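Local coordinates for DNA-(apurinic or apyrimidinic site) endonuclease 2 (Xenopus laevis, PDB 6WCD), which incises DNA weakly at abasic sites and degrades DNA ends from 3' to 5' with its magnesium-dependent catalytic domain, the part described here, during repair of oxidative and alkylation damage, at residues A[190-195]-A[269-274]; A[253-258]-A[301-306]. All blocks are in the same frame, centred on the assembly; numbering follows the deposited sequence. Where two conformers were deposited one is given.

Contact 1: A[190-195]-A[269-274]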
ATOM      1  N   PRO A 190      12.963  -1.165 -17.882  1.00 21.94           N
ATOM      2  CA  PRO A 190      13.330   0.101 -18.553  1.00 21.85           C
ATOM      3  C   PRO A 190      12.147   0.965 -18.937  1.00 26.01           C
ATOM      4  O   PRO A 190      12.224   2.193 -18.844  1.00 24.32           O
ATOM      5  CB  PRO A 190      14.115  -0.389 -19.789  1.00 25.37           C
ATOM      6  CG  PRO A 190      14.755  -1.617 -19.308  1.00 30.45           C
ATOM      7  CD  PRO A 190      13.690  -2.298 -18.484  1.00 23.77           C
ATOM      8  N   LEU A 191      11.042   0.348 -19.372  1.00 24.40           N
ATOM      9  CA  LEU A 191       9.834   1.060 -19.748  1.00 26.16           C
ATOM     10  C   LEU A 191       9.272   1.890 -18.600  1.00 22.25           C
ATOM     11  O   LEU A 191       8.510   2.845 -18.834  1.00 24.75           O
ATOM     12  CB  LEU A 191       8.795   0.019 -20.187  1.00 34.25           C
ATOM     13  CG  LEU A 191       7.589   0.422 -20.989  1.00 40.02           C
ATOM     14  CD1 LEU A 191       8.036   1.068 -22.283  1.00 39.23           C
ATOM     15  CD2 LEU A 191       6.742  -0.825 -21.235  1.00 32.32           C
ATOM     16  N   ASP A 192       9.611   1.542 -17.373  1.00 20.12           N
ATOM     17  CA  ASP A 192       9.066   2.151 -16.182  1.00 17.84           C
ATOM     18  C   ASP A 192       9.788   3.405 -15.751  1.00 20.70           C
ATOM     19  O   ASP A 192       9.494   3.949 -14.671  1.00 22.79           O
ATOM     20  CB  ASP A 192       9.080   1.153 -15.021  1.00 18.09           C
ATOM     21  CG  ASP A 192       8.148  -0.024 -15.279  1.00 22.07           C
ATOM     22  OD1 ASP A 192       6.973   0.228 -15.607  1.00 19.41           O
ATOM     23  OD2 ASP A 192       8.598  -1.197 -15.240  1.00 22.27           O
ATOM     24  N   HIS A 193      10.730   3.894 -16.536  1.00 21.34           N
ATOM     25  CA  HIS A 193      11.598   5.002 -16.150  0.50 23.48           C
ATOM     26  C   HIS A 193      11.860   5.850 -17.391  1.00 23.28           C
ATOM     27  O   HIS A 193      11.861   5.335 -18.512  1.00 24.12           O
ATOM     28  CB  HIS A 193      12.898   4.443 -15.536  0.50 28.21           C
ATOM     29  CG  HIS A 193      13.789   5.479 -14.931  0.50 33.80           C
ATOM     30  ND1 HIS A 193      14.779   6.109 -15.651  0.50 35.20           N
ATOM     31  CD2 HIS A 193      13.856   5.983 -13.674  0.50 43.12           C
ATOM     32  CE1 HIS A 193      15.407   6.969 -14.869  0.50 38.00           C
ATOM     33  NE2 HIS A 193      14.875   6.909 -13.663  0.50 38.25           N
ATOM     34  N   CYS A 194      12.151   7.118 -17.166  1.00 26.77           N
ATOM     35  CA  CYS A 194      12.460   7.986 -18.266  1.00 29.19           C
ATOM     36  C   CYS A 194      13.752   7.508 -18.936  1.00 26.59           C
ATOM     37  O   CYS A 194      14.694   7.066 -18.268  1.00 30.42           O
ATOM     38  CB  CYS A 194      12.627   9.425 -17.778  1.00 53.96           C
ATOM     39  SG  CYS A 194      11.691  10.647 -18.727  1.00 55.00           S
ATOM     40  N   ASP A 195      13.838   7.677 -20.256  1.00 28.11           N
ATOM     41  CA  ASP A 195      15.007   7.324 -21.006  1.00 28.95           C
ATOM     42  C   ASP A 195      16.140   8.282 -20.617  1.00 31.70           C
ATOM     43  O   ASP A 195      15.885   9.447 -20.278  1.00 31.35           O
ATOM     44  CB  ASP A 195      14.787   7.436 -22.513  1.00 38.41           C
ATOM     45  CG  ASP A 195      13.836   6.384 -23.054  1.00 70.92           C
ATOM     46  OD1 ASP A 195      13.055   6.721 -23.973  1.00 70.65           O
ATOM     47  OD2 ASP A 195      13.865   5.231 -22.564  1.00 82.99           O
ATOM     48  N   GLY A 269      10.027  11.413 -14.882  1.00 17.78           N
ATOM     49  CA  GLY A 269       9.375  10.568 -13.891  1.00 20.48           C
ATOM     50  C   GLY A 269       9.699   9.088 -13.934  1.00 18.39           C
ATOM     51  O   GLY A 269      10.455   8.604 -14.779  1.00 18.30           O
ATOM     52  N   THR A 270       9.071   8.365 -13.002  1.00 16.71           N
ATOM     53  CA  THR A 270       9.283   6.933 -12.821  0.52 17.57           C
ATOM     54  C   THR A 270       7.983   6.309 -12.356  1.00 16.08           C
ATOM     55  O   THR A 270       7.177   6.980 -11.724  1.00 15.08           O
ATOM     56  CB  THR A 270      10.365   6.641 -11.782  0.52 19.21           C
ATOM     57  OG1 THR A 270      11.502   7.485 -12.001  0.52 33.26           O
ATOM     58  CG2 THR A 270      10.774   5.215 -11.896  0.52 13.92           C
ATOM     59  N   ARG A 271       7.784   5.007 -12.654  1.00 15.78           N
ATOM     60  CA  ARG A 271       6.630   4.257 -12.128  1.00 15.03           C
ATOM     61  C   ARG A 271       7.114   3.414 -10.928  1.00 16.15           C
ATOM     62  O   ARG A 271       7.869   2.445 -11.121  1.00 16.47           O
ATOM     63  CB  ARG A 271       5.975   3.368 -13.171  1.00 15.67           C
ATOM     64  CG  ARG A 271       4.635   2.742 -12.624  1.00 15.92           C
ATOM     65  CD  ARG A 271       3.888   1.937 -13.680  1.00 16.35           C
ATOM     66  NE  ARG A 271       4.644   0.752 -14.037  1.00 17.32           N
ATOM     67  CZ  ARG A 271       4.405  -0.475 -13.597  1.00 16.53           C
ATOM     68  NH1 ARG A 271       3.383  -0.736 -12.806  1.00 15.89           N
ATOM     69  NH2 ARG A 271       5.232  -1.447 -13.949  1.00 18.98           N
ATOM     70  N   ILE A 272       6.725   3.808  -9.718  1.00 14.92           N
ATOM     71  CA  ILE A 272       7.166   3.140  -8.488  1.00 12.46           C
ATOM     72  C   ILE A 272       5.978   2.793  -7.590  1.00 13.48           C
ATOM     73  O   ILE A 272       6.196   2.282  -6.461  1.00 14.07           O
ATOM     74  CB  ILE A 272       8.227   3.953  -7.715  1.00 14.86           C
ATOM     75  CG1 ILE A 272       7.706   5.359  -7.371  1.00 15.60           C
ATOM     76  CG2 ILE A 272       9.559   3.954  -8.488  1.00 18.77           C
ATOM     77  CD1 ILE A 272       8.613   6.095  -6.402  1.00 18.73           C
ATOM     78  N   ASP A 273       4.773   3.042  -8.042  1.00 12.64           N
ATOM     79  CA  ASP A 273       3.537   2.710  -7.339  1.00 13.62           C
ATOM     80  C   ASP A 273       2.816   1.603  -8.091  1.00 14.45           C
ATOM     81  O   ASP A 273       2.588   1.687  -9.306  1.00 14.62           O
ATOM     82  CB  ASP A 273       2.711   3.968  -7.265  1.00 12.86           C
ATOM     83  CG  ASP A 273       3.426   5.067  -6.476  1.00 17.30           C
ATOM     84  OD1 ASP A 273       3.481   4.956  -5.194  1.00 18.43           O
ATOM     85  OD2 ASP A 273       3.978   6.030  -7.071  1.00 16.12           O
ATOM     86  N   TYR A 274       2.446   0.569  -7.359  1.00 12.17           N
ATOM     87  CA  TYR A 274       1.967  -0.667  -7.900  1.00 10.87           C
ATOM     88  C   TYR A 274       0.717  -1.140  -7.214  1.00 11.99           C
ATOM     89  O   TYR A 274       0.456  -0.855  -6.045  1.00 12.18           O
ATOM     90  CB  TYR A 274       3.015  -1.782  -7.720  1.00 12.31           C
ATOM     91  CG  TYR A 274       4.342  -1.570  -8.361  1.00 13.83           C
ATOM     92  CD1 TYR A 274       4.660  -2.216  -9.520  1.00 14.87           C
ATOM     93  CD2 TYR A 274       5.323  -0.832  -7.751  1.00 14.98           C
ATOM     94  CE1 TYR A 274       5.905  -2.114 -10.096  1.00 17.23           C
ATOM     95  CE2 TYR A 274       6.549  -0.683  -8.335  1.00 15.54           C
ATOM     96  CZ  TYR A 274       6.853  -1.342  -9.479  1.00 16.44           C
ATOM     97  OH  TYR A 274       8.094  -1.276 -10.078  1.00 19.01           O
TER
HETATM   98  O   HOH W   1       7.063  -3.075 -16.171  1.00 23.36           O
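Asp192 and Arg271 join the loop that follows strand 177-181 to strand 269-278 through a buried salt bridge beside a single antiparallel beta bridge, in which His193 pairs with Thr270. The fold is the DNase I-like endonuclease/exonuclease/phosphatase domain, and the loop runs on from catalytic Asp183 and from Asn185, probably a transition-state stabiliser. Arg271 can be followed outward from the strand. Its CB packs 3.9 Å from Asp192 O, the same carbonyl that accepts the bond from Arg271 N at 2.8 Å. CG stands anti to the backbone N (chi1 -172°), and a bend at chi3 (67°) then turns the chain away from its extended line. Arg271 CD lies 4.0 Å from Asp192 OD1. Arg271 NE and NH2 each donate to Asp192 OD1 at 2.9 Å, a side-on grip in which OD1 lies in the guanidinium plane. Seen from the aspartate, both nitrogens come from the same face, well above the carboxylate plane, and the two flat groups are turned 51° from one another. Arg244 of helix 242-246 forms a further salt bridge with OD1, and NH2 also pairs with Asp241, so two acids and two arginines form a network that probably balances much of its charge within the fold. Arg189 N bonds to Asp192 OD2, further fixing the carboxylate. Beside the bridge, His193 CD2 comes obliquely against the Thr270 side chain in the conformers given, and Ser187 also touches Thr270. At the far end Cys194 N makes a weak bond to Gly269 O. A water spans the salt-bridged pair, donating to Asp192 OD2 at 2.6 Å and weakly accepting from Arg271 NH2.

Contact 2: A[253-258]-A[301-306]; sequences AFTCWC and CPVKAF
This is a buried contact between two elements near the catalytic face, tying the bulged start of the short strand 256-257 to the segment leading into strand 303-307 of the other sheet. One backbone hydrogen bond crosses it, from Cys301 N to Thr255 O at 2.9 Å. Around that bond the side chains meet at two places. Cys301 SG, placed between the backbone N and the carbonyl carbon (chi1 69°), approaches the rim of the Trp257 six-membered ring. Cys301 SG lies 3.7 Å from Trp257 CH2, close to the ring plane, a sulfur-aromatic contact at the edge. The indole NE1 bonds to Asn267, and Ala263 and Arg264 of helix 263-266 touch the Trp257 side chain. An alanine in place of Trp257 would probably leave Cys301 SG without its aromatic neighbour, Asn267 without its indole donor, and a gap beside helix 263-266. At the second place Thr255 CG2 meets Val303 CG1 at 3.7 Å, the two side chains crossing obliquely, with Ile291 of strand 286-291 touching both. Thr255 OG1 bonds instead to Asp273 OD2 and Ile272 N. Thr255 and Cys256 together face Thr270, a classic beta bulge in one sheet, at a place where the backbone bond to Cys301 reaches toward the other sheet of the DNase I-like fold.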
ATOM      1  N   ALA A 253       4.341   5.787 -18.565  1.00 20.41           N
ATOM      2  CA  ALA A 253       3.282   5.604 -17.614  1.00 21.48           C
ATOM      3  C   ALA A 253       3.887   5.756 -16.223  1.00 22.81           C
ATOM      4  O   ALA A 253       4.014   4.796 -15.474  1.00 30.89           O
ATOM      5  CB  ALA A 253       2.666   4.231 -17.760  1.00 23.36           C
ATOM      6  N   PHE A 254       4.203   6.989 -15.866  1.00 16.70           N
ATOM      7  CA  PHE A 254       4.874   7.238 -14.607  1.00 14.73           C
ATOM      8  C   PHE A 254       3.908   7.643 -13.494  1.00 15.39           C
ATOM      9  O   PHE A 254       2.768   8.056 -13.756  1.00 15.52           O
ATOM     10  CB  PHE A 254       5.938   8.313 -14.777  1.00 16.29           C
ATOM     11  CG  PHE A 254       6.922   8.015 -15.914  1.00 19.44           C
ATOM     12  CD1 PHE A 254       7.358   6.716 -16.154  1.00 17.89           C
ATOM     13  CD2 PHE A 254       7.367   9.034 -16.710  1.00 22.21           C
ATOM     14  CE1 PHE A 254       8.248   6.441 -17.191  1.00 17.35           C
ATOM     15  CE2 PHE A 254       8.270   8.776 -17.744  1.00 21.08           C
ATOM     16  CZ  PHE A 254       8.708   7.470 -17.965  1.00 21.01           C
ATOM     17  N   THR A 255       4.337   7.442 -12.246  1.00 13.07           N
ATOM     18  CA  THR A 255       3.527   7.762 -11.082  1.00 11.84           C
ATOM     19  C   THR A 255       4.179   8.755 -10.140  1.00 12.98           C
ATOM     20  O   THR A 255       3.568   9.136  -9.125  1.00 14.05           O
ATOM     21  CB  THR A 255       3.161   6.513 -10.303  1.00 14.03           C
ATOM     22  OG1 THR A 255       4.327   5.869  -9.763  1.00 14.13           O
ATOM     23  CG2 THR A 255       2.393   5.556 -11.165  1.00 15.38           C
ATOM     24  N   CYS A 256       5.435   9.142 -10.401  1.00 12.74           N
ATOM     25  CA  CYS A 256       6.204   9.946  -9.475  1.00 14.10           C
ATOM     26  C   CYS A 256       7.105  10.866 -10.247  1.00 15.59           C
ATOM     27  O   CYS A 256       7.842  10.401 -11.144  1.00 16.39           O
ATOM     28  CB  CYS A 256       7.009   9.062  -8.534  1.00 14.22           C
ATOM     29  SG  CYS A 256       7.982  10.009  -7.280  1.00 19.60           S
ATOM     30  N   TRP A 257       7.115  12.162  -9.855  1.00 15.24           N
ATOM     31  CA  TRP A 257       7.943  13.207 -10.449  1.00 16.95           C
ATOM     32  C   TRP A 257       8.441  14.076  -9.299  1.00 26.96           C
ATOM     33  O   TRP A 257       7.642  14.491  -8.427  1.00 22.02           O
ATOM     34  CB  TRP A 257       7.164  14.084 -11.433  1.00 17.75           C
ATOM     35  CG  TRP A 257       6.371  13.353 -12.495  1.00 14.57           C
ATOM     36  CD1 TRP A 257       6.729  13.130 -13.759  1.00 18.18           C
ATOM     37  CD2 TRP A 257       5.078  12.743 -12.318  1.00 14.16           C
ATOM     38  NE1 TRP A 257       5.749  12.431 -14.427  1.00 18.23           N
ATOM     39  CE2 TRP A 257       4.726  12.166 -13.536  1.00 17.09           C
ATOM     40  CE3 TRP A 257       4.207  12.646 -11.238  1.00 16.45           C
ATOM     41  CZ2 TRP A 257       3.549  11.519 -13.730  1.00 19.65           C
ATOM     42  CZ3 TRP A 257       2.988  11.980 -11.442  1.00 19.03           C
ATOM     43  CH2 TRP A 257       2.696  11.413 -12.642  1.00 18.37           C
ATOM     44  N   CYS A 258       9.701  14.465  -9.334  1.00 26.24           N
ATOM     45  CA  CYS A 258      10.181  15.273  -8.234  1.00 27.10           C
ATOM     46  C   CYS A 258       9.513  16.640  -8.195  1.00 30.56           C
ATOM     47  O   CYS A 258       9.129  17.188  -9.194  1.00 27.61           O
ATOM     48  CB  CYS A 258      11.694  15.386  -8.235  1.00 30.00           C
ATOM     49  SG  CYS A 258      12.341  16.283  -9.669  1.00 30.00           S
ATOM     50  N   CYS A 301       1.140  10.458  -8.393  1.00 12.03           N
ATOM     51  CA  CYS A 301      -0.283  10.334  -8.698  1.00 11.12           C
ATOM     52  C   CYS A 301      -0.792   8.963  -8.285  1.00 12.91           C
ATOM     53  O   CYS A 301      -0.015   8.040  -8.071  1.00 13.07           O
ATOM     54  CB  CYS A 301      -0.582  10.579 -10.174  1.00 13.92           C
ATOM     55  SG  CYS A 301       0.003   9.333 -11.297  1.00 14.66           S
ATOM     56  N   PRO A 302      -2.099   8.793  -8.145  1.00 10.57           N
ATOM     57  CA  PRO A 302      -2.634   7.494  -7.758  1.00 11.78           C
ATOM     58  C   PRO A 302      -2.568   6.456  -8.869  1.00 11.20           C
ATOM     59  O   PRO A 302      -2.439   6.763 -10.066  1.00 13.20           O
ATOM     60  CB  PRO A 302      -4.113   7.788  -7.453  1.00 12.14           C
ATOM     61  CG  PRO A 302      -4.199   9.267  -7.335  1.00 11.45           C
ATOM     62  CD  PRO A 302      -3.131   9.805  -8.270  1.00 11.48           C
ATOM     63  N   VAL A 303      -2.724   5.210  -8.440  1.00 11.04           N
ATOM     64  CA  VAL A 303      -3.012   4.074  -9.312  1.00 10.36           C
ATOM     65  C   VAL A 303      -4.320   3.433  -8.836  1.00 11.04           C
ATOM     66  O   VAL A 303      -4.707   3.554  -7.673  1.00 10.41           O
ATOM     67  CB  VAL A 303      -1.872   3.061  -9.342  1.00 12.25           C
ATOM     68  CG1 VAL A 303      -0.608   3.731  -9.893  1.00 14.84           C
ATOM     69  CG2 VAL A 303      -1.526   2.534  -7.953  1.00 13.19           C
ATOM     70  N   LYS A 304      -5.054   2.826  -9.766  1.00 12.38           N
ATOM     71  CA  LYS A 304      -6.400   2.342  -9.463  1.00 11.27           C
ATOM     72  C   LYS A 304      -6.652   1.028 -10.173  1.00 11.23           C
ATOM     73  O   LYS A 304      -6.324   0.869 -11.351  1.00 13.36           O
ATOM     74  CB  LYS A 304      -7.439   3.394  -9.869  1.00 11.74           C
ATOM     75  CG  LYS A 304      -8.880   3.054  -9.532  1.00 13.33           C
ATOM     76  CD  LYS A 304      -9.776   4.292  -9.728  1.00 15.49           C
ATOM     77  CE  LYS A 304     -11.168   3.972  -9.360  1.00 17.54           C
ATOM     78  NZ  LYS A 304     -11.943   5.262  -9.523  1.00 19.26           N
ATOM     79  N   ALA A 305      -7.267   0.085  -9.468  1.00 11.16           N
ATOM     80  CA  ALA A 305      -7.698  -1.162 -10.062  1.00 11.95           C
ATOM     81  C   ALA A 305      -9.207  -1.321  -9.968  1.00 12.22           C
ATOM     82  O   ALA A 305      -9.852  -0.842  -9.012  1.00 12.19           O
ATOM     83  CB  ALA A 305      -7.038  -2.349  -9.414  1.00 16.58           C
ATOM     84  N   PHE A 306      -9.724  -2.035 -10.953  1.00 12.83           N
ATOM     85  CA  PHE A 306     -11.162  -2.266 -11.166  1.00 12.29           C
ATOM     86  C   PHE A 306     -11.310  -3.775 -11.145  1.00 13.91           C
ATOM     87  O   PHE A 306     -10.644  -4.475 -11.909  1.00 15.33           O
ATOM     88  CB  PHE A 306     -11.636  -1.691 -12.509  1.00 14.14           C
ATOM     89  CG  PHE A 306     -11.441  -0.191 -12.627  1.00 14.21           C
ATOM     90  CD1 PHE A 306     -10.208   0.342 -12.984  1.00 16.58           C
ATOM     91  CD2 PHE A 306     -12.490   0.689 -12.432  1.00 16.58           C
ATOM     92  CE1 PHE A 306     -10.057   1.700 -13.065  1.00 18.18           C
ATOM     93  CE2 PHE A 306     -12.328   2.034 -12.561  1.00 20.69           C
ATOM     94  CZ  PHE A 306     -11.071   2.530 -12.893  1.00 20.62           C
TER

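Overall arrangement
Contacts 1 and 2 have centres 10 Å apart and meet along strand 269-278, which pairs with strand 256-257; their segments alternate along the chain. Thr255 N lies 2.9 Å from Thr270 O in a probable hydrogen bond, and Phe254 CZ packs 3.6 Å from Cys194 N. Asp273, probably important for catalysis, is the likely functional link: Asp273 OD2 lies 2.7 Å from Thr255 OG1, a probable hydrogen bond, and also bonds to His300, the predicted proton acceptor. Contact 2 would thus supply a second-shell partner to an aspartate carried by contact 1. The bound magnesium is about 13 Å from the Thr270 side chain and about 12 Å from that of Trp257.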